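Local coordinates for protein vacuolar aminopeptidase 1 (Saccharomyces cerevisiae, PDB 5JGF) that removes amino acids, preferably neutral or hydrophobic ones, from the N-termini of peptides in the vacuole using zinc, and is the major cargo of the cytoplasm-to-vacuole targeting pathway, at residues G58-T63 and A72-K77; E109-I114 and I188-P193; S342-H347 and G412-P417. All blocks are in the same frame, centred on the assembly; numbering follows the deposited sequence.

Contact 1: G58-T63 and A72-K77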
ATOM      1  N   GLY D  58     -37.791 -16.767  59.914  1.00 23.16           N
ATOM      2  CA  GLY D  58     -37.062 -16.799  58.661  1.00 22.40           C
ATOM      3  C   GLY D  58     -37.758 -17.760  57.724  1.00 21.71           C
ATOM      4  O   GLY D  58     -38.987 -17.848  57.730  1.00 21.07           O
ATOM      5  N   GLY D  59     -36.990 -18.485  56.920  1.00 19.51           N
ATOM      6  CA  GLY D  59     -37.605 -19.431  56.008  1.00 19.65           C
ATOM      7  C   GLY D  59     -36.949 -19.503  54.644  1.00 19.77           C
ATOM      8  O   GLY D  59     -35.854 -18.978  54.438  1.00 20.16           O
ATOM      9  N   LYS D  60     -37.629 -20.167  53.717  1.00 18.59           N
ATOM     10  CA  LYS D  60     -37.140 -20.334  52.354  1.00 18.62           C
ATOM     11  C   LYS D  60     -38.042 -19.564  51.397  1.00 18.66           C
ATOM     12  O   LYS D  60     -39.249 -19.812  51.335  1.00 18.57           O
ATOM     13  CB  LYS D  60     -37.129 -21.820  51.991  1.00 17.07           C
ATOM     14  CG  LYS D  60     -36.239 -22.648  52.903  1.00 18.02           C
ATOM     15  CD  LYS D  60     -36.405 -24.137  52.658  1.00 20.37           C
ATOM     16  CE  LYS D  60     -35.594 -24.950  53.659  1.00 22.21           C
ATOM     17  NZ  LYS D  60     -35.890 -26.405  53.543  1.00 21.60           N
ATOM     18  N   PHE D  61     -37.456 -18.626  50.656  1.00 17.92           N
ATOM     19  CA  PHE D  61     -38.228 -17.819  49.720  1.00 17.33           C
ATOM     20  C   PHE D  61     -37.489 -17.565  48.411  1.00 17.03           C
ATOM     21  O   PHE D  61     -36.334 -17.949  48.233  1.00 14.98           O
ATOM     22  CB  PHE D  61     -38.553 -16.447  50.324  1.00 19.41           C
ATOM     23  CG  PHE D  61     -38.949 -16.481  51.776  1.00 20.87           C
ATOM     24  CD1 PHE D  61     -37.985 -16.569  52.775  1.00 19.57           C
ATOM     25  CD2 PHE D  61     -40.287 -16.408  52.144  1.00 21.94           C
ATOM     26  CE1 PHE D  61     -38.348 -16.584  54.120  1.00 22.68           C
ATOM     27  CE2 PHE D  61     -40.659 -16.423  53.490  1.00 21.49           C
ATOM     28  CZ  PHE D  61     -39.688 -16.510  54.475  1.00 21.35           C
ATOM     29  N   TYR D  62     -38.186 -16.907  47.495  1.00 16.92           N
ATOM     30  CA  TYR D  62     -37.600 -16.510  46.225  1.00 16.57           C
ATOM     31  C   TYR D  62     -38.508 -15.467  45.601  1.00 17.16           C
ATOM     32  O   TYR D  62     -39.703 -15.414  45.899  1.00 16.48           O
ATOM     33  CB  TYR D  62     -37.408 -17.703  45.274  1.00 15.18           C
ATOM     34  CG  TYR D  62     -38.654 -18.224  44.587  1.00 16.79           C
ATOM     35  CD1 TYR D  62     -39.498 -19.140  45.217  1.00 16.14           C
ATOM     36  CD2 TYR D  62     -38.970 -17.828  43.286  1.00 15.69           C
ATOM     37  CE1 TYR D  62     -40.618 -19.651  44.567  1.00 16.91           C
ATOM     38  CE2 TYR D  62     -40.088 -18.331  42.628  1.00 17.66           C
ATOM     39  CZ  TYR D  62     -40.907 -19.243  43.273  1.00 17.61           C
ATOM     40  OH  TYR D  62     -42.003 -19.748  42.620  1.00 18.90           O
ATOM     41  N   THR D  63     -37.930 -14.612  44.765  1.00 15.23           N
ATOM     42  CA  THR D  63     -38.702 -13.587  44.089  1.00 14.31           C
ATOM     43  C   THR D  63     -38.194 -13.509  42.657  1.00 15.47           C
ATOM     44  O   THR D  63     -37.119 -14.027  42.342  1.00 14.64           O
ATOM     45  CB  THR D  63     -38.559 -12.209  44.779  1.00 14.56           C
ATOM     46  OG1 THR D  63     -39.471 -11.282  44.180  1.00 15.19           O
ATOM     47  CG2 THR D  63     -37.131 -11.675  44.644  1.00 15.41           C
ATOM     48  N   ALA D  72     -33.303 -16.727  44.962  1.00 14.99           N
ATOM     49  CA  ALA D  72     -33.819 -17.708  45.906  1.00 15.31           C
ATOM     50  C   ALA D  72     -32.958 -17.571  47.146  1.00 16.23           C
ATOM     51  O   ALA D  72     -31.735 -17.445  47.044  1.00 15.75           O
ATOM     52  CB  ALA D  72     -33.695 -19.112  45.334  1.00 14.00           C
ATOM     53  N   PHE D  73     -33.580 -17.580  48.320  1.00 16.77           N
ATOM     54  CA  PHE D  73     -32.805 -17.446  49.538  1.00 15.09           C
ATOM     55  C   PHE D  73     -33.363 -18.205  50.732  1.00 16.29           C
ATOM     56  O   PHE D  73     -34.552 -18.525  50.794  1.00 15.57           O
ATOM     57  CB  PHE D  73     -32.620 -15.961  49.884  1.00 16.62           C
ATOM     58  CG  PHE D  73     -33.908 -15.185  50.015  1.00 19.94           C
ATOM     59  CD1 PHE D  73     -34.415 -14.858  51.270  1.00 20.49           C
ATOM     60  CD2 PHE D  73     -34.589 -14.740  48.884  1.00 18.59           C
ATOM     61  CE1 PHE D  73     -35.579 -14.090  51.398  1.00 20.66           C
ATOM     62  CE2 PHE D  73     -35.752 -13.975  49.000  1.00 20.82           C
ATOM     63  CZ  PHE D  73     -36.246 -13.648  50.261  1.00 17.58           C
ATOM     64  N   ILE D  74     -32.465 -18.505  51.661  1.00 16.41           N
ATOM     65  CA  ILE D  74     -32.791 -19.225  52.883  1.00 16.82           C
ATOM     66  C   ILE D  74     -32.314 -18.345  54.031  1.00 17.51           C
ATOM     67  O   ILE D  74     -31.127 -18.028  54.125  1.00 18.02           O
ATOM     68  CB  ILE D  74     -32.053 -20.573  52.942  1.00 17.25           C
ATOM     69  CG1 ILE D  74     -32.306 -21.360  51.653  1.00 16.28           C
ATOM     70  CG2 ILE D  74     -32.524 -21.374  54.157  1.00 17.29           C
ATOM     71  CD1 ILE D  74     -31.472 -22.623  51.534  1.00 19.28           C
ATOM     72  N   LEU D  75     -33.243 -17.949  54.895  1.00 17.07           N
ATOM     73  CA  LEU D  75     -32.926 -17.087  56.026  1.00 17.06           C
ATOM     74  C   LEU D  75     -33.183 -17.821  57.339  1.00 19.24           C
ATOM     75  O   LEU D  75     -34.303 -18.250  57.608  1.00 18.95           O
ATOM     76  CB  LEU D  75     -33.780 -15.819  55.952  1.00 17.58           C
ATOM     77  CG  LEU D  75     -33.681 -14.774  57.069  1.00 18.41           C
ATOM     78  CD1 LEU D  75     -32.244 -14.300  57.247  1.00 18.53           C
ATOM     79  CD2 LEU D  75     -34.589 -13.606  56.724  1.00 18.45           C
ATOM     80  N   GLY D  76     -32.139 -17.959  58.148  1.00 18.92           N
ATOM     81  CA  GLY D  76     -32.273 -18.660  59.412  1.00 19.60           C
ATOM     82  C   GLY D  76     -32.843 -17.811  60.530  1.00 19.17           C
ATOM     83  O   GLY D  76     -32.562 -16.618  60.627  1.00 19.28           O
ATOM     84  N   LYS D  77     -33.645 -18.436  61.385  1.00 21.07           N
ATOM     85  CA  LYS D  77     -34.262 -17.743  62.508  1.00 21.02           C
ATOM     86  C   LYS D  77     -33.218 -17.087  63.400  1.00 20.11           C
ATOM     87  O   LYS D  77     -33.463 -16.029  63.979  1.00 20.69           O
ATOM     88  CB  LYS D  77     -35.091 -18.728  63.336  1.00 24.20           C
ATOM     89  CG  LYS D  77     -35.676 -18.136  64.609  1.00 26.62           C
ATOM     90  CD  LYS D  77     -36.439 -19.190  65.399  1.00 30.04           C
ATOM     91  CE  LYS D  77     -36.932 -18.638  66.729  1.00 31.50           C
ATOM     92  NZ  LYS D  77     -37.579 -19.700  67.556  1.00 34.44           N
TER

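Contact 2: E109-I114 and I188-P193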
ATOM      1  N   GLU D 109     -39.133 -13.759  -3.741  1.00 18.56           N
ATOM      2  CA  GLU D 109     -39.199 -14.809  -4.749  1.00 19.61           C
ATOM      3  C   GLU D 109     -39.925 -16.011  -4.150  1.00 20.05           C
ATOM      4  O   GLU D 109     -39.632 -17.160  -4.480  1.00 19.43           O
ATOM      5  CB  GLU D 109     -37.799 -15.227  -5.216  1.00 21.10           C
ATOM      6  CG  GLU D 109     -36.954 -14.119  -5.838  1.00 23.21           C
ATOM      7  CD  GLU D 109     -37.638 -13.400  -6.996  1.00 26.01           C
ATOM      8  OE1 GLU D 109     -38.394 -14.042  -7.750  1.00 24.73           O
ATOM      9  OE2 GLU D 109     -37.398 -12.186  -7.159  1.00 31.93           O
ATOM     10  N   GLY D 110     -40.867 -15.736  -3.250  1.00 18.56           N
ATOM     11  CA  GLY D 110     -41.635 -16.805  -2.637  1.00 17.99           C
ATOM     12  C   GLY D 110     -41.191 -17.259  -1.258  1.00 18.53           C
ATOM     13  O   GLY D 110     -41.945 -17.928  -0.554  1.00 17.31           O
ATOM     14  N   TYR D 111     -39.972 -16.904  -0.864  1.00 15.92           N
ATOM     15  CA  TYR D 111     -39.455 -17.302   0.441  1.00 15.85           C
ATOM     16  C   TYR D 111     -39.967 -16.429   1.572  1.00 16.01           C
ATOM     17  O   TYR D 111     -40.006 -15.204   1.454  1.00 16.25           O
ATOM     18  CB  TYR D 111     -37.930 -17.242   0.451  1.00 14.70           C
ATOM     19  CG  TYR D 111     -37.249 -18.412  -0.212  1.00 15.10           C
ATOM     20  CD1 TYR D 111     -36.913 -19.554   0.517  1.00 15.40           C
ATOM     21  CD2 TYR D 111     -36.913 -18.368  -1.564  1.00 16.77           C
ATOM     22  CE1 TYR D 111     -36.248 -20.620  -0.086  1.00 13.46           C
ATOM     23  CE2 TYR D 111     -36.254 -19.425  -2.172  1.00 14.38           C
ATOM     24  CZ  TYR D 111     -35.922 -20.543  -1.430  1.00 14.81           C
ATOM     25  OH  TYR D 111     -35.239 -21.570  -2.040  1.00 15.69           O
ATOM     26  N   GLY D 112     -40.350 -17.073   2.668  1.00 15.64           N
ATOM     27  CA  GLY D 112     -40.812 -16.348   3.831  1.00 14.88           C
ATOM     28  C   GLY D 112     -39.615 -16.209   4.753  1.00 16.28           C
ATOM     29  O   GLY D 112     -38.885 -17.180   4.978  1.00 16.12           O
ATOM     30  N   ARG D 113     -39.393 -15.000   5.261  1.00 13.96           N
ATOM     31  CA  ARG D 113     -38.283 -14.722   6.168  1.00 14.16           C
ATOM     32  C   ARG D 113     -38.799 -13.853   7.310  1.00 14.59           C
ATOM     33  O   ARG D 113     -39.862 -13.247   7.196  1.00 15.63           O
ATOM     34  CB  ARG D 113     -37.169 -13.962   5.437  1.00 12.97           C
ATOM     35  CG  ARG D 113     -36.489 -14.749   4.319  1.00 14.02           C
ATOM     36  CD  ARG D 113     -35.389 -13.929   3.663  1.00 14.59           C
ATOM     37  NE  ARG D 113     -35.916 -12.755   2.968  1.00 16.02           N
ATOM     38  CZ  ARG D 113     -35.159 -11.824   2.396  1.00 17.11           C
ATOM     39  NH1 ARG D 113     -33.835 -11.926   2.436  1.00 17.44           N
ATOM     40  NH2 ARG D 113     -35.724 -10.789   1.786  1.00 17.65           N
ATOM     41  N   ILE D 114     -38.061 -13.810   8.414  1.00 14.04           N
ATOM     42  CA  ILE D 114     -38.451 -12.968   9.540  1.00 14.23           C
ATOM     43  C   ILE D 114     -37.283 -12.066   9.910  1.00 14.22           C
ATOM     44  O   ILE D 114     -36.130 -12.493   9.904  1.00 14.65           O
ATOM     45  CB  ILE D 114     -38.864 -13.790  10.790  1.00 15.39           C
ATOM     46  CG1 ILE D 114     -37.783 -14.814  11.136  1.00 17.22           C
ATOM     47  CG2 ILE D 114     -40.211 -14.462  10.546  1.00 16.19           C
ATOM     48  CD1 ILE D 114     -38.035 -15.538  12.453  1.00 18.07           C
ATOM     49  N   ILE D 188     -38.044 -18.830   7.034  1.00 14.68           N
ATOM     50  CA  ILE D 188     -39.064 -19.532   7.795  1.00 16.30           C
ATOM     51  C   ILE D 188     -40.000 -20.410   6.964  1.00 17.18           C
ATOM     52  O   ILE D 188     -40.643 -21.312   7.499  1.00 18.12           O
ATOM     53  CB  ILE D 188     -39.869 -18.506   8.643  1.00 18.37           C
ATOM     54  CG1 ILE D 188     -40.740 -19.227   9.669  1.00 21.53           C
ATOM     55  CG2 ILE D 188     -40.705 -17.614   7.735  1.00 18.68           C
ATOM     56  CD1 ILE D 188     -41.222 -18.316  10.789  1.00 21.76           C
ATOM     57  N   GLY D 189     -40.078 -20.168   5.661  1.00 17.94           N
ATOM     58  CA  GLY D 189     -40.944 -21.000   4.841  1.00 18.35           C
ATOM     59  C   GLY D 189     -40.994 -20.646   3.370  1.00 19.47           C
ATOM     60  O   GLY D 189     -40.245 -19.798   2.892  1.00 17.38           O
ATOM     61  N   PHE D 190     -41.872 -21.334   2.647  1.00 20.35           N
ATOM     62  CA  PHE D 190     -42.083 -21.093   1.228  1.00 20.87           C
ATOM     63  C   PHE D 190     -43.529 -21.510   1.003  1.00 23.65           C
ATOM     64  O   PHE D 190     -43.808 -22.622   0.565  1.00 23.53           O
ATOM     65  CB  PHE D 190     -41.152 -21.944   0.361  1.00 21.38           C
ATOM     66  CG  PHE D 190     -41.030 -21.441  -1.048  1.00 22.30           C
ATOM     67  CD1 PHE D 190     -40.054 -20.510  -1.383  1.00 21.08           C
ATOM     68  CD2 PHE D 190     -41.941 -21.835  -2.024  1.00 23.01           C
ATOM     69  CE1 PHE D 190     -39.989 -19.974  -2.665  1.00 20.75           C
ATOM     70  CE2 PHE D 190     -41.884 -21.302  -3.311  1.00 23.79           C
ATOM     71  CZ  PHE D 190     -40.907 -20.371  -3.631  1.00 22.52           C
ATOM     72  N   PRO D 191     -44.472 -20.616   1.323  1.00 26.35           N
ATOM     73  CA  PRO D 191     -45.901 -20.892   1.167  1.00 27.90           C
ATOM     74  C   PRO D 191     -46.414 -21.034  -0.261  1.00 30.50           C
ATOM     75  O   PRO D 191     -45.787 -20.578  -1.214  1.00 29.95           O
ATOM     76  CB  PRO D 191     -46.551 -19.720   1.889  1.00 27.41           C
ATOM     77  CG  PRO D 191     -45.609 -18.601   1.607  1.00 28.10           C
ATOM     78  CD  PRO D 191     -44.255 -19.249   1.835  1.00 25.52           C
ATOM     79  N   THR D 192     -47.572 -21.673  -0.389  1.00 33.13           N
ATOM     80  CA  THR D 192     -48.228 -21.871  -1.675  1.00 36.96           C
ATOM     81  C   THR D 192     -49.639 -21.305  -1.527  1.00 40.01           C
ATOM     82  O   THR D 192     -50.150 -21.186  -0.418  1.00 39.51           O
ATOM     83  CB  THR D 192     -48.294 -23.366  -2.052  1.00 37.06           C
ATOM     84  OG1 THR D 192     -48.871 -24.109  -0.974  1.00 37.76           O
ATOM     85  CG2 THR D 192     -46.896 -23.906  -2.341  1.00 38.08           C
ATOM     86  N   PRO D 193     -50.281 -20.940  -2.642  1.00 43.52           N
ATOM     87  CA  PRO D 193     -51.636 -20.373  -2.666  1.00 42.73           C
ATOM     88  C   PRO D 193     -52.588 -21.001  -1.648  1.00 39.09           C
ATOM     89  O   PRO D 193     -53.218 -20.291  -0.856  1.00 45.09           O
ATOM     90  CB  PRO D 193     -52.068 -20.598  -4.105  1.00 46.11           C
ATOM     91  CG  PRO D 193     -50.761 -20.464  -4.837  1.00 46.47           C
ATOM     92  CD  PRO D 193     -49.781 -21.207  -4.001  1.00 44.73           C
TER
HETATM   93  O   HOH W   1     -44.324 -18.391  -1.684  1.00 24.03           O

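Contact 3: S342-H347 and G412-P417. With ZN (zinc ion), chain K.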
ATOM      1  N   SER D 342     -19.128 -15.310  42.319  1.00 13.39           N
ATOM      2  CA  SER D 342     -19.646 -14.885  41.026  1.00 13.47           C
ATOM      3  C   SER D 342     -19.347 -16.085  40.137  1.00 15.09           C
ATOM      4  O   SER D 342     -18.211 -16.273  39.705  1.00 13.87           O
ATOM      5  CB  SER D 342     -18.889 -13.654  40.524  1.00 13.88           C
ATOM      6  OG  SER D 342     -19.273 -13.339  39.199  1.00 14.11           O
ATOM      7  N   ALA D 343     -20.363 -16.906  39.889  1.00 15.00           N
ATOM      8  CA  ALA D 343     -20.188 -18.117  39.099  1.00 14.67           C
ATOM      9  C   ALA D 343     -20.545 -17.940  37.634  1.00 15.31           C
ATOM     10  O   ALA D 343     -21.719 -17.882  37.272  1.00 14.15           O
ATOM     11  CB  ALA D 343     -21.013 -19.255  39.706  1.00 16.22           C
ATOM     12  N   ASP D 344     -19.516 -17.853  36.798  1.00 14.24           N
ATOM     13  CA  ASP D 344     -19.699 -17.702  35.362  1.00 12.72           C
ATOM     14  C   ASP D 344     -18.677 -18.624  34.706  1.00 12.58           C
ATOM     15  O   ASP D 344     -17.524 -18.692  35.131  1.00 13.86           O
ATOM     16  CB  ASP D 344     -19.459 -16.250  34.933  1.00 12.46           C
ATOM     17  CG  ASP D 344     -20.040 -15.943  33.562  1.00 12.88           C
ATOM     18  OD1 ASP D 344     -20.499 -16.885  32.889  1.00 12.52           O
ATOM     19  OD2 ASP D 344     -20.037 -14.759  33.159  1.00 12.40           O
ATOM     20  N   VAL D 345     -19.107 -19.350  33.684  1.00 13.21           N
ATOM     21  CA  VAL D 345     -18.221 -20.272  32.993  1.00 12.11           C
ATOM     22  C   VAL D 345     -16.951 -19.587  32.508  1.00 14.21           C
ATOM     23  O   VAL D 345     -16.968 -18.413  32.140  1.00 14.13           O
ATOM     24  CB  VAL D 345     -18.931 -20.912  31.779  1.00 13.10           C
ATOM     25  CG1 VAL D 345     -20.072 -21.801  32.256  1.00 13.11           C
ATOM     26  CG2 VAL D 345     -19.461 -19.821  30.847  1.00 12.63           C
ATOM     27  N   ASN D 346     -15.841 -20.316  32.549  1.00 12.05           N
ATOM     28  CA  ASN D 346     -14.583 -19.785  32.054  1.00 12.91           C
ATOM     29  C   ASN D 346     -14.094 -20.725  30.954  1.00 13.13           C
ATOM     30  O   ASN D 346     -14.818 -21.635  30.544  1.00 12.63           O
ATOM     31  CB  ASN D 346     -13.540 -19.612  33.169  1.00 14.14           C
ATOM     32  CG  ASN D 346     -13.664 -20.649  34.257  1.00 16.83           C
ATOM     33  OD1 ASN D 346     -13.853 -21.828  33.985  1.00 17.34           O
ATOM     34  ND2 ASN D 346     -13.536 -20.210  35.508  1.00 18.20           N
ATOM     35  N   HIS D 347     -12.869 -20.529  30.488  1.00 12.37           N
ATOM     36  CA  HIS D 347     -12.373 -21.305  29.358  1.00 12.48           C
ATOM     37  C   HIS D 347     -11.554 -22.565  29.567  1.00 12.02           C
ATOM     38  O   HIS D 347     -10.480 -22.528  30.164  1.00 11.82           O
ATOM     39  CB  HIS D 347     -11.574 -20.378  28.440  1.00 11.29           C
ATOM     40  CG  HIS D 347     -12.298 -19.122  28.070  1.00 13.35           C
ATOM     41  ND1 HIS D 347     -13.326 -19.098  27.153  1.00 13.78           N
ATOM     42  CD2 HIS D 347     -12.148 -17.846  28.502  1.00 15.73           C
ATOM     43  CE1 HIS D 347     -13.778 -17.862  27.034  1.00 14.71           C
ATOM     44  NE2 HIS D 347     -13.081 -17.083  27.843  1.00 15.45           N
ATOM     45  N   GLY D 412     -12.378 -11.589  28.933  1.00 21.23           N
ATOM     46  CA  GLY D 412     -13.798 -11.306  28.908  1.00 21.48           C
ATOM     47  C   GLY D 412     -14.134 -10.732  30.275  1.00 20.64           C
ATOM     48  O   GLY D 412     -13.230 -10.480  31.077  1.00 18.61           O
ATOM     49  N   GLY D 413     -15.415 -10.522  30.550  1.00 19.89           N
ATOM     50  CA  GLY D 413     -15.804  -9.970  31.838  1.00 19.50           C
ATOM     51  C   GLY D 413     -16.935 -10.748  32.479  1.00 18.99           C
ATOM     52  O   GLY D 413     -17.482 -11.671  31.874  1.00 17.05           O
ATOM     53  N   THR D 414     -17.279 -10.384  33.711  1.00 17.67           N
ATOM     54  CA  THR D 414     -18.357 -11.047  34.439  1.00 15.84           C
ATOM     55  C   THR D 414     -19.059 -10.005  35.307  1.00 16.01           C
ATOM     56  O   THR D 414     -18.687  -8.834  35.304  1.00 16.03           O
ATOM     57  CB  THR D 414     -17.830 -12.141  35.387  1.00 15.94           C
ATOM     58  OG1 THR D 414     -17.154 -11.520  36.485  1.00 16.21           O
ATOM     59  CG2 THR D 414     -16.864 -13.073  34.665  1.00 15.72           C
ATOM     60  N   ILE D 415     -20.067 -10.444  36.054  1.00 14.91           N
ATOM     61  CA  ILE D 415     -20.804  -9.551  36.939  1.00 14.05           C
ATOM     62  C   ILE D 415     -20.059  -9.408  38.266  1.00 13.39           C
ATOM     63  O   ILE D 415     -20.469  -8.637  39.133  1.00 12.54           O
ATOM     64  CB  ILE D 415     -22.214 -10.107  37.249  1.00 13.94           C
ATOM     65  CG1 ILE D 415     -22.092 -11.456  37.962  1.00 15.01           C
ATOM     66  CG2 ILE D 415     -23.017 -10.260  35.960  1.00 14.73           C
ATOM     67  CD1 ILE D 415     -23.427 -12.085  38.341  1.00 16.68           C
ATOM     68  N   GLY D 416     -18.971 -10.159  38.414  1.00 11.88           N
ATOM     69  CA  GLY D 416     -18.199 -10.141  39.649  1.00 13.69           C
ATOM     70  C   GLY D 416     -17.843  -8.772  40.198  1.00 14.13           C
ATOM     71  O   GLY D 416     -18.205  -8.439  41.333  1.00 14.52           O
ATOM     72  N   PRO D 417     -17.103  -7.963  39.429  1.00 13.19           N
ATOM     73  CA  PRO D 417     -16.714  -6.623  39.875  1.00 12.52           C
ATOM     74  C   PRO D 417     -17.918  -5.759  40.261  1.00 13.89           C
ATOM     75  O   PRO D 417     -17.851  -4.986  41.218  1.00 13.76           O
ATOM     76  CB  PRO D 417     -15.951  -6.076  38.675  1.00 12.62           C
ATOM     77  CG  PRO D 417     -15.268  -7.307  38.150  1.00 13.88           C
ATOM     78  CD  PRO D 417     -16.373  -8.344  38.203  1.00 13.26           C
TER
HETATM   79 ZN    ZN K 601     -21.088 -15.858  31.106  1.00 15.68          ZN
HETATM   80  O   HOH W   2     -21.083 -13.232  35.163  1.00 16.10           O
HETATM   81  O   HOH W   3     -18.992 -13.442  31.253  1.00 32.06           O
HETATM   82  O   HOH W   4     -18.803 -16.514  30.667  1.00 13.45           O
HETATM   83  O   HOH W   5     -12.790 -14.661  28.358  1.00 32.63           O
HETATM   84  O   HOH W   6     -20.856 -14.289  29.813  1.00 22.31           O

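Contact 1: G58-T63 and A72-K77
Leu75 O is held from the opposite strand by two groups: Gly59 N donates to it at 2.8 Å, and Gly58 CA adds a C-H...O contact at 3.3 Å. The two strands form an antiparallel beta hairpin in the mixed sheet of the M18 aminopeptidase fold, their segment axes running at 156° to each other. Gly59 with Leu75 and Phe61 with Phe73 are hydrogen-bonded pairs with both bonds made; Lys60 with Ile74 and Tyr62 with Ala72 are the non-hydrogen-bonded pairs between and beyond them. Phe61, Phe73 and Leu75 lie on one face, where helix 312-324 packs on Phe73 and Leu75. Phe73 CG stands between the backbone N and the carbonyl carbon (chi1 56°), and the end of the side chain comes nearer the other strand. Phe61 CB sits over one face of the Phe73 ring, nearer the rim than the centre, 3.6 Å from Phe73 CZ. The two ring planes are 30° apart but slid past each other, with little overlap. An alanine in place of Phe73 would probably leave Phe61 CB without its CH-pi partner and open a gap beneath Val316 and Ser320 of helix 312-324. On the other face, Lys60 and Ile74 run side by side, with Lys60 NZ hydrogen-bonded to Ala278 O, while Tyr62 OH reaches Asp37; Tyr62 CB rests 4.0 Å from Ala72 CB. The Phe61 ring folds back along its own strand, bringing Phe61 CE1 to 3.5 Å from Gly59 CA.

Contact 2: E109-I114 and I188-P193
Gly112 and Gly189 form an antiparallel hydrogen-bonded pair, Gly112 N donating almost straight (174°) to Gly189 O at 2.7 Å from above the carbonyl plane. Phe190 has CG anti to the backbone N (chi1 -162°), on the side of Tyr111. The stack is edge-to-face: Phe190 CD1 lies over the centre of the Tyr111 ring, planes at 80°, with Phe190 CE1 3.6 Å from Tyr111 CD2. Gly110 O lies over one face of the same phenyl ring and Glu109 O at its edge, 3.4 Å from Phe190 CE1. Strand 187-189, an outermost strand within the chain of the antiparallel six-stranded sheet, pairs with 112-119 and carries a classic beta bulge, since Ile188 and Gly189 both face Gly112. Gly112 O takes Ile188 N at 2.8 Å and Gly189 N at 3.3 Å, both from the same face of its plane. Ile188 CG2 packs against this carbonyl, while Ile188 CD1 meets Ile114 CG2 at 4.0 Å, the side chains crossing at about a right angle. A second subunit packs Pro365 on Tyr111 and Val364 on Phe190, makes backbone hydrogen bonds with Ile188, and its Asn352 accepts from Arg113 NH1. One water donates to both Gly110 O, at 2.7 Å, and Pro191 O.

Contact 3: S342-H347 and G412-P417
Asp344, whose OD2 has Thr414 CG2 3.9 Å away, binds a zinc ion through both carboxylate oxygens. The grip is uneven: Asp344 OD1 lies 2.1 Å from the zinc ion and Asp344 OD2 2.5 Å. Two waters, one of them 2.0 Å from the metal, and the side chains of His91 and Asp262 complete the shell. With CG anti to the backbone N (chi1 -162°), Asp344 leaves the strand at its break, just after Ala343, on the side of 412-415. Farther out, a water donates to Asp344 OD2 at 2.7 Å and accepts from Ile415 N at 3.1 Å, tying the longer-bonded oxygen to the loop backbone. Thr414 fixes that loop at the start of helix 416-423: its OG1 accepts from Gly416 N at 3.0 Å, a capping bond, and is hydrogen-bonded to Asp429. Ser342 OG shares Asp429 OD1 as partner and lies 3.6 Å from Ile415 CG1, so strand and helix start meet around the one carboxylate of Asp429. His347, which probably binds substrate, as in related enzymes, meets His169 of a neighbouring subunit edge-to-face. Asp262 also binds a second zinc ion, with Glu299 and His438, in the dinuclear zinc site of M18 aminopeptidases.

The contacts follow one another along the chain, none nested in another. Contacts 1 and 3 both reach the nine-stranded mixed sheet, contact 3 through 342-347 alone, with centres 25 Å apart: the hairpin 58-65/69-76 lies toward one border, while strand 339-347 is separated from it by strands 289-295 and 86-91. Contact 2 is in the separate six-stranded antiparallel sheet; its centre is 51 Å from that of contact 1 and 42 Å from that of contact 3. Contacts 2 and 3 both touch the second subunit, so a subunit interface comes up to His347, a probable substrate-binding residue beside the zinc site, as well as to this distant sheet, whereas contact 1 is internal to the chain.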